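Local coordinates for protein malate dehydrogenase (Plasmodium falciparum, PDB 5NFR) that catalyses the NAD-dependent oxidation of malate as a malate dehydrogenase of the LDH/MDH superfamily, at residues I4-S9 against G26-Y31; D71-T76 against S110-I115. All coordinates share one frame; numbering follows the deposited sequence.

Contact 1 of 2, residues I4-S9 against G26-Y31; sequences IALIGS and GDLILY
The ring of Tyr31 has the backbone N of Gly8 at its edge, near the ring plane, while Ile7 comes to it obliquely, its CG2 4.1 Å from Tyr31 CD1. Tyr31 is on the face of the sheet that also carries Ala5, Ile7 and Ile29, and trans placement of CG relative to the backbone N (chi1 169°) points the ring onward along the strand, beside Ile7; Ile64 touches it from a loop. The carbonyl of Tyr31 takes the Gly8 N-H, with N 2.8 Å from O and the donor tilted 29° from the carbonyl plane. Ser9 OG adds a weak bond to the same Tyr31 O at 2.9 Å. Strands 4-7 and 27-31 run parallel, 17° apart, and are the two strands of a beta-alpha-beta crossover through helix 11-22, the opening unit of the Rossmann fold. Gly8, predicted to bind NAD(+), fits the first glycine of a GxGxxG pattern and adopts a positive phi as the chain turns out of the strand toward helix 11-22. Behind this turn the Leu6 N to Ile29 O bond, 2.8 Å, is nearly linear. On the other face the side chains of Leu6 and Leu30 cross at an angle, with Leu6 CD1 4.0 Å from Leu30 CD2, and Leu28 CD2 lies 4.0 Å from Ile4 CB. Helix 11-22 covers this leucine-rich side, Val16 touching Leu6 and Cys20 both Ile4 and Leu28.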
# COMPACT_ATOMS: atom_id res chain seq x y z
N ILE A 4 -26.12 19.87 40.34
CA ILE A 4 -25.34 19.17 39.33
C ILE A 4 -24.19 20.14 38.85
O ILE A 4 -24.50 21.19 38.27
CB ILE A 4 -26.20 18.71 38.18
CG1 ILE A 4 -27.29 17.73 38.69
CG2 ILE A 4 -25.40 17.99 37.14
CD1 ILE A 4 -28.41 17.46 37.70
N ALA A 5 -22.92 19.73 39.00
CA ALA A 5 -21.79 20.50 38.62
C ALA A 5 -21.11 19.91 37.43
O ALA A 5 -20.70 18.77 37.41
CB ALA A 5 -20.80 20.62 39.73
N LEU A 6 -20.97 20.76 36.38
CA LEU A 6 -20.42 20.38 35.12
C LEU A 6 -19.03 21.03 35.13
O LEU A 6 -18.90 22.25 34.93
CB LEU A 6 -21.34 20.90 33.99
CG LEU A 6 -22.85 20.52 34.11
CD1 LEU A 6 -23.75 21.28 33.16
CD2 LEU A 6 -22.97 19.04 33.85
N ILE A 7 -18.02 20.21 35.32
CA ILE A 7 -16.68 20.65 35.24
C ILE A 7 -16.21 20.51 33.79
O ILE A 7 -15.73 19.44 33.37
CB ILE A 7 -15.74 19.87 36.22
CG1 ILE A 7 -16.16 20.17 37.64
CG2 ILE A 7 -14.31 20.28 36.09
CD1 ILE A 7 -15.46 19.25 38.63
N GLY A 8 -16.22 21.65 33.08
CA GLY A 8 -16.02 21.71 31.67
C GLY A 8 -17.33 22.19 31.04
O GLY A 8 -18.38 21.50 31.15
N SER A 9 -17.29 23.33 30.37
CA SER A 9 -18.45 23.92 29.68
C SER A 9 -18.33 23.93 28.15
O SER A 9 -18.86 24.82 27.51
CB SER A 9 -18.67 25.32 30.21
OG SER A 9 -18.90 25.28 31.64
N GLY A 26 -32.02 18.91 38.29
CA GLY A 26 -31.31 19.69 39.36
C GLY A 26 -30.87 21.10 38.94
O GLY A 26 -31.01 21.44 37.80
N ASP A 27 -30.47 21.91 39.90
CA ASP A 27 -29.80 23.13 39.67
C ASP A 27 -28.43 22.89 39.00
O ASP A 27 -27.74 21.92 39.33
CB ASP A 27 -29.59 23.89 40.96
CG ASP A 27 -30.86 24.36 41.55
OD1 ASP A 27 -31.81 24.70 40.80
OD2 ASP A 27 -30.93 24.45 42.78
N LEU A 28 -28.05 23.74 38.06
CA LEU A 28 -26.78 23.56 37.39
C LEU A 28 -25.73 24.50 37.93
O LEU A 28 -25.98 25.68 38.18
CB LEU A 28 -26.90 23.77 35.91
CG LEU A 28 -27.88 22.83 35.24
CD1 LEU A 28 -27.98 23.19 33.73
CD2 LEU A 28 -27.46 21.36 35.41
N ILE A 29 -24.52 23.96 38.05
CA ILE A 29 -23.29 24.79 38.15
C ILE A 29 -22.38 24.50 36.99
O ILE A 29 -21.88 23.38 36.83
CB ILE A 29 -22.63 24.53 39.49
CG1 ILE A 29 -23.50 25.16 40.58
CG2 ILE A 29 -21.24 25.23 39.50
CD1 ILE A 29 -23.26 24.56 41.88
N LEU A 30 -22.32 25.46 36.08
CA LEU A 30 -21.46 25.39 34.86
C LEU A 30 -20.09 26.02 35.15
O LEU A 30 -20.00 27.24 35.36
CB LEU A 30 -22.07 26.15 33.71
CG LEU A 30 -22.83 25.28 32.76
CD1 LEU A 30 -23.77 26.14 31.92
CD2 LEU A 30 -21.90 24.54 31.83
N TYR A 31 -19.05 25.17 35.19
CA TYR A 31 -17.75 25.57 35.50
C TYR A 31 -16.88 25.40 34.26
O TYR A 31 -16.94 24.36 33.55
CB TYR A 31 -17.12 24.79 36.71
CG TYR A 31 -15.63 25.04 36.87
CD1 TYR A 31 -14.73 24.32 36.13
CD2 TYR A 31 -15.18 26.10 37.63
CE1 TYR A 31 -13.40 24.60 36.20
CE2 TYR A 31 -13.84 26.41 37.71
CZ TYR A 31 -12.95 25.66 36.99
OH TYR A 31 -11.60 25.91 37.04

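Contact 2 of 2, residues D71-T76 against S110-I115; sequences DIIVIT and SKAFVI
Ile72 lies alongside Phe113 with both side chains pointing the same way, and its CD1 meets the ring edge near the ring plane, 4.0 Å from Phe113 CD2. Strands 72-75 and 113-115 are parallel, 19° apart, and belong to a beta-alpha-beta unit of the Rossmann fold whose connection contains helix 91-108. With CG opposite the backbone N (chi1 177°), the Phe113 ring extends to where it stacks with Tyr243 of helix 230-244; Ile240 of that helix touches Val74 and Ile115 on the same face. The other face holds Ile73 and Val114, joined through Ile73 CB and Val114 CG2 at 4.0 Å. Here the extended Ile73 chain carries CD1 back to Ala112 CB, 3.7 Å away, just before the second strand begins. Helix 91-108 packs on this side, Val105 touching Ile73 and Val101 touching Ile75. Four backbone bonds set the register, beginning with Phe113 N to Asp71 O at 3.1 Å, the longest of them and the most tilted, its donor 32° from the carbonyl plane. Asp71 itself directs OD2 to the backbone N of Lys3, outside this pair of strands. Further along, Ile115 N to Ile73 O shortens to 2.8 Å. Where strand 72-75 ends, the side chain of Ile75 slants across that of Val114, with Ile75 CD1 3.8 Å from Val114 CG1.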
# COMPACT_ATOMS: atom_id res chain seq x y z
N ASP A 71 -24.15 17.45 44.36
CA ASP A 71 -24.51 16.04 44.48
C ASP A 71 -23.88 15.25 43.37
O ASP A 71 -23.57 14.10 43.56
CB ASP A 71 -26.04 15.87 44.48
CG ASP A 71 -26.66 16.63 45.60
OD1 ASP A 71 -26.40 16.26 46.75
OD2 ASP A 71 -27.36 17.63 45.34
N ILE A 72 -23.80 15.85 42.18
CA ILE A 72 -23.32 15.17 40.97
C ILE A 72 -22.23 16.06 40.34
O ILE A 72 -22.39 17.27 40.36
CB ILE A 72 -24.44 14.98 39.91
CG1 ILE A 72 -25.61 14.16 40.47
CG2 ILE A 72 -23.88 14.31 38.66
CD1 ILE A 72 -25.60 12.68 40.12
N ILE A 73 -21.20 15.42 39.79
CA ILE A 73 -20.17 16.04 39.10
C ILE A 73 -19.96 15.33 37.78
O ILE A 73 -19.66 14.15 37.75
CB ILE A 73 -18.87 16.00 39.90
CG1 ILE A 73 -18.94 17.03 41.02
CG2 ILE A 73 -17.66 16.41 39.03
CD1 ILE A 73 -17.80 16.91 42.00
N VAL A 74 -20.04 16.10 36.69
CA VAL A 74 -19.68 15.63 35.33
C VAL A 74 -18.38 16.34 34.87
O VAL A 74 -18.33 17.54 34.73
CB VAL A 74 -20.80 15.94 34.32
CG1 VAL A 74 -20.43 15.45 32.95
CG2 VAL A 74 -22.09 15.23 34.75
N ILE A 75 -17.36 15.54 34.55
CA ILE A 75 -16.08 16.05 34.14
C ILE A 75 -15.86 15.84 32.68
O ILE A 75 -15.63 14.73 32.23
CB ILE A 75 -14.87 15.42 34.92
CG1 ILE A 75 -15.04 15.60 36.43
CG2 ILE A 75 -13.57 16.08 34.51
CD1 ILE A 75 -14.09 14.75 37.26
N THR A 76 -15.83 16.96 31.94
CA THR A 76 -15.48 16.99 30.51
C THR A 76 -14.29 17.86 30.22
O THR A 76 -13.89 17.98 29.09
CB THR A 76 -16.62 17.58 29.63
OG1 THR A 76 -16.99 18.86 30.15
CG2 THR A 76 -17.83 16.71 29.69
N SER A 110 -16.42 16.27 48.63
CA SER A 110 -16.01 14.89 48.69
C SER A 110 -17.18 13.90 48.69
O SER A 110 -16.95 12.70 48.50
CB SER A 110 -15.10 14.64 49.91
OG SER A 110 -15.79 14.87 51.13
N LYS A 111 -18.43 14.35 48.87
CA LYS A 111 -19.59 13.42 48.87
C LYS A 111 -20.32 13.21 47.53
O LYS A 111 -21.28 12.44 47.44
CB LYS A 111 -20.57 13.85 49.96
CG LYS A 111 -20.04 13.49 51.36
CD LYS A 111 -21.15 13.34 52.39
CE LYS A 111 -20.67 12.60 53.64
NZ LYS A 111 -21.77 12.28 54.62
N ALA A 112 -19.83 13.85 46.48
CA ALA A 112 -20.46 13.77 45.20
C ALA A 112 -20.28 12.41 44.54
O ALA A 112 -19.34 11.69 44.79
CB ALA A 112 -19.93 14.87 44.30
N PHE A 113 -21.17 12.17 43.60
CA PHE A 113 -21.05 11.08 42.61
C PHE A 113 -20.44 11.69 41.32
O PHE A 113 -20.93 12.68 40.81
CB PHE A 113 -22.42 10.44 42.34
CG PHE A 113 -22.39 9.37 41.29
CD1 PHE A 113 -21.66 8.25 41.49
CD2 PHE A 113 -23.09 9.51 40.09
CE1 PHE A 113 -21.67 7.21 40.57
CE2 PHE A 113 -23.08 8.50 39.15
CZ PHE A 113 -22.36 7.34 39.40
N VAL A 114 -19.41 11.07 40.81
CA VAL A 114 -18.53 11.64 39.79
C VAL A 114 -18.53 10.85 38.50
O VAL A 114 -18.20 9.68 38.50
CB VAL A 114 -17.11 11.76 40.30
CG1 VAL A 114 -16.21 12.28 39.18
CG2 VAL A 114 -17.10 12.74 41.45
N ILE A 115 -19.03 11.48 37.44
CA ILE A 115 -19.01 10.86 36.12
C ILE A 115 -17.89 11.60 35.26
O ILE A 115 -18.02 12.75 34.94
CB ILE A 115 -20.41 10.93 35.44
CG1 ILE A 115 -21.50 10.31 36.26
CG2 ILE A 115 -20.38 10.23 34.07
CD1 ILE A 115 -22.88 10.80 35.91

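In the fold
Contacts 1 and 2 follow one another along the chain and lie in one parallel sheet, their centres about 10 Å apart. Strand 3-7 of contact 1 is the direct neighbour of strand 72-75 of contact 2: Ile7 N lies 2.7 Å from Val74 O, and Ala5 O lies 2.8 Å from Val74 N, both probable hydrogen bonds. Side chains continue the join, with Ile7 CD1 3.6 Å from Ile73 CG2. Both contacts approach the predicted NAD(+) site. Contact 1 supplies Gly8 and Ser9, with Ser9 N bonded to Asp32 OD2, whereas in contact 2 the Ile75 side chain is about 4 Å from that of Ser118, which like Asp32 is among the residues predicted to bind NAD(+).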